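Local coordinates for CELL division inhibitor (Pyrococcus furiosus, PDB 1G3R), which binds adenine nucleotides and magnesium and probably hydrolyses ATP, as a MinD-type P-loop ATPase thought to inhibit cell division, at residues N171-S176 and L194-E199. Sequence-based numbering, arbitrary orientation.
Sequences NRYGRS and LAVIPE. With ACP (phosphomethylphosphonic acid adenylate ester), chain C.
Arg172 and Glu199 meet through a salt bridge, NH1 of the arginine lying 2.7 Å from OE2 of the glutamate. The guanidinium and carboxylate planes are only 26° apart, and the acid sits at the guanidinium edge; bends at chi2 (-82°) and chi3 bring the end of an arginine chain that starts out away from the other strand round to the glutamate. Arg175 NH2 lies over the centre of one face of the Arg172 guanidinium, while the adenine lies off-centre over the opposite face, near C4 of the nucleotide analogue. The carboxylate, beside the paired guanidinium groups, probably offsets their combined charge, although its link to Arg175 is long and uncertain.

Among the backbone bonds, Glu199 N donates to Tyr173 O (2.9 Å), whereas the carbonyl oxygen of Ile197 receives weak bonds from both Arg172 N and Tyr173 N. That shared acceptor marks a beta bulge: Asn171 pairs with Ile197 in parallel register, but Tyr173 pairs with Pro198. Apolar contact is slight, with CB of Tyr173 lying 3.7 Å from Val196 CG1.

The adenine is recognised through its N6, which donates a nearly straight bond to Pro198 O (2.8 Å, 164°). Arg172 NH2 approaches the ribose O4' at 3.1 Å. Strands 164-173 and 193-198, joined through helix 182-189 in a beta-alpha-beta unit, thus end in the adenine pocket of a P-loop ATPase fold.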
loop_
_atom_site.group_PDB
_atom_site.type_symbol
_atom_site.label_atom_id
_atom_site.label_comp_id
_atom_site.label_asym_id
_atom_site.label_seq_id
_atom_site.Cartn_x
_atom_site.Cartn_y
_atom_site.Cartn_z
ATOM N N ASN A 171 -4.739 -3.606 -11.514
ATOM C CA ASN A 171 -3.622 -2.790 -11.947
ATOM C C ASN A 171 -2.957 -3.312 -13.204
ATOM O O ASN A 171 -2.974 -4.512 -13.470
ATOM C CB ASN A 171 -2.578 -2.733 -10.834
ATOM C CG ASN A 171 -1.467 -1.747 -11.125
ATOM O OD1 ASN A 171 -0.331 -1.931 -10.692
ATOM N ND2 ASN A 171 -1.793 -0.686 -11.850
ATOM N N ARG A 172 -2.366 -2.398 -13.972
ATOM C CA ARG A 172 -1.643 -2.760 -15.181
ATOM C C ARG A 172 -2.510 -3.141 -16.378
ATOM O O ARG A 172 -1.985 -3.492 -17.432
ATOM C CB ARG A 172 -0.692 -3.914 -14.864
ATOM C CG ARG A 172 0.366 -3.604 -13.819
ATOM C CD ARG A 172 1.520 -2.873 -14.460
ATOM N NE ARG A 172 2.811 -3.275 -13.914
ATOM C CZ ARG A 172 3.963 -3.146 -14.566
ATOM N NH1 ARG A 172 3.982 -2.630 -15.791
ATOM N NH2 ARG A 172 5.096 -3.533 -13.997
ATOM N N TYR A 173 -3.827 -3.079 -16.226
ATOM C CA TYR A 173 -4.716 -3.436 -17.326
ATOM C C TYR A 173 -4.351 -2.691 -18.609
ATOM O O TYR A 173 -3.921 -1.539 -18.571
ATOM C CB TYR A 173 -6.171 -3.133 -16.972
ATOM C CG TYR A 173 -7.133 -3.547 -18.059
ATOM C CD1 TYR A 173 -7.295 -4.895 -18.396
ATOM C CD2 TYR A 173 -7.859 -2.592 -18.778
ATOM C CE1 TYR A 173 -8.158 -5.286 -19.424
ATOM C CE2 TYR A 173 -8.726 -2.969 -19.811
ATOM C CZ TYR A 173 -8.871 -4.317 -20.130
ATOM O OH TYR A 173 -9.725 -4.699 -21.148
ATOM N N GLY A 174 -4.542 -3.350 -19.747
ATOM C CA GLY A 174 -4.215 -2.734 -21.017
ATOM C C GLY A 174 -2.727 -2.856 -21.267
ATOM O O GLY A 174 -2.136 -2.054 -21.990
ATOM N N ARG A 175 -2.122 -3.868 -20.655
ATOM C CA ARG A 175 -0.693 -4.121 -20.790
ATOM C C ARG A 175 -0.446 -5.169 -21.875
ATOM O O ARG A 175 0.554 -5.118 -22.594
ATOM C CB ARG A 175 -0.141 -4.617 -19.454
ATOM C CG ARG A 175 1.349 -4.878 -19.436
ATOM C CD ARG A 175 1.765 -5.410 -18.080
ATOM N NE ARG A 175 3.210 -5.588 -17.970
ATOM C CZ ARG A 175 3.820 -6.087 -16.898
ATOM N NH1 ARG A 175 5.142 -6.212 -16.884
ATOM N NH2 ARG A 175 3.111 -6.467 -15.839
ATOM N N SER A 176 -1.383 -6.109 -21.981
ATOM C CA SER A 176 -1.314 -7.199 -22.947
ATOM C C SER A 176 -2.663 -7.441 -23.634
ATOM O O SER A 176 -3.694 -6.919 -23.205
ATOM C CB SER A 176 -0.862 -8.481 -22.240
ATOM O OG SER A 176 -0.906 -9.593 -23.116
ATOM N N LEU A 194 -12.793 -2.060 -7.226
ATOM C CA LEU A 194 -12.709 -0.669 -6.807
ATOM C C LEU A 194 -12.096 0.299 -7.827
ATOM O O LEU A 194 -12.345 1.504 -7.766
ATOM C CB LEU A 194 -11.950 -0.601 -5.484
ATOM C CG LEU A 194 -12.591 -1.464 -4.394
ATOM C CD1 LEU A 194 -11.631 -1.628 -3.231
ATOM C CD2 LEU A 194 -13.897 -0.828 -3.944
ATOM N N ALA A 195 -11.304 -0.216 -8.763
ATOM C CA ALA A 195 -10.695 0.641 -9.776
ATOM C C ALA A 195 -9.810 -0.110 -10.758
ATOM O O ALA A 195 -9.263 -1.171 -10.455
ATOM C CB ALA A 195 -9.882 1.750 -9.105
ATOM N N VAL A 196 -9.680 0.454 -11.948
ATOM C CA VAL A 196 -8.830 -0.127 -12.972
ATOM C C VAL A 196 -7.672 0.841 -13.190
ATOM O O VAL A 196 -7.873 1.965 -13.656
ATOM C CB VAL A 196 -9.583 -0.312 -14.310
ATOM C CG1 VAL A 196 -8.632 -0.859 -15.371
ATOM C CG2 VAL A 196 -10.756 -1.264 -14.119
ATOM N N ILE A 197 -6.466 0.416 -12.819
ATOM C CA ILE A 197 -5.282 1.246 -13.000
ATOM C C ILE A 197 -4.612 0.753 -14.269
ATOM O O ILE A 197 -4.082 -0.360 -14.308
ATOM C CB ILE A 197 -4.294 1.105 -11.833
ATOM C CG1 ILE A 197 -4.974 1.488 -10.516
ATOM C CG2 ILE A 197 -3.092 1.985 -12.077
ATOM C CD1 ILE A 197 -5.415 2.932 -10.430
ATOM N N PRO A 198 -4.637 1.573 -15.331
ATOM C CA PRO A 198 -4.040 1.237 -16.627
ATOM C C PRO A 198 -2.524 1.141 -16.616
ATOM O O PRO A 198 -1.859 1.653 -15.720
ATOM C CB PRO A 198 -4.521 2.371 -17.523
ATOM C CG PRO A 198 -4.532 3.531 -16.580
ATOM C CD PRO A 198 -5.205 2.933 -15.366
ATOM N N GLU A 199 -1.986 0.462 -17.616
ATOM C CA GLU A 199 -0.544 0.331 -17.754
ATOM C C GLU A 199 -0.134 1.680 -18.333
ATOM O O GLU A 199 -0.276 1.918 -19.531
ATOM C CB GLU A 199 -0.217 -0.796 -18.733
ATOM C CG GLU A 199 1.255 -0.941 -19.094
ATOM C CD GLU A 199 2.097 -1.411 -17.932
ATOM O OE1 GLU A 199 1.570 -2.174 -17.094
ATOM O OE2 GLU A 199 3.289 -1.033 -17.865
HETATM P PG ACP C . 7.148 -5.970 -4.629
HETATM O O1G ACP C . 6.429 -7.174 -4.632
HETATM O O2G ACP C . 8.580 -6.187 -4.538
HETATM O O3G ACP C . 6.747 -5.312 -3.317
HETATM P PB ACP C . 5.291 -3.957 -5.843
HETATM O O1B ACP C . 4.050 -4.680 -5.857
HETATM O O2B ACP C . 5.273 -2.954 -4.760
HETATM C C3B ACP C . 6.695 -4.891 -5.736
HETATM P PA ACP C . 5.650 -1.688 -7.494
HETATM O O1A ACP C . 6.915 -1.176 -7.112
HETATM O O2A ACP C . 4.532 -0.898 -7.029
HETATM O O3A ACP C . 5.419 -3.140 -7.148
HETATM O "O5'" ACP C . 5.643 -1.651 -8.992
HETATM C "C5'" ACP C . 6.624 -2.315 -9.856
HETATM C "C4'" ACP C . 7.015 -1.429 -10.980
HETATM O "O4'" ACP C . 5.950 -1.329 -11.971
HETATM C "C3'" ACP C . 7.298 -0.004 -10.593
HETATM O "O3'" ACP C . 8.494 0.473 -11.215
HETATM C "C2'" ACP C . 6.129 0.802 -11.053
HETATM O "O2'" ACP C . 6.411 2.140 -11.429
HETATM C "C1'" ACP C . 5.579 0.053 -12.194
HETATM N N9 ACP C . 4.092 0.042 -12.265
HETATM C C8 ACP C . 3.106 -0.333 -11.345
HETATM N N7 ACP C . 1.878 -0.206 -11.756
HETATM C C5 ACP C . 2.020 0.287 -13.039
HETATM C C6 ACP C . 1.071 0.648 -14.046
HETATM N N6 ACP C . -0.232 0.526 -13.803
HETATM N N1 ACP C . 1.547 1.125 -15.270
HETATM C C2 ACP C . 2.887 1.241 -15.497
HETATM N N3 ACP C . 3.852 0.919 -14.596
HETATM C C4 ACP C . 3.358 0.449 -13.383
#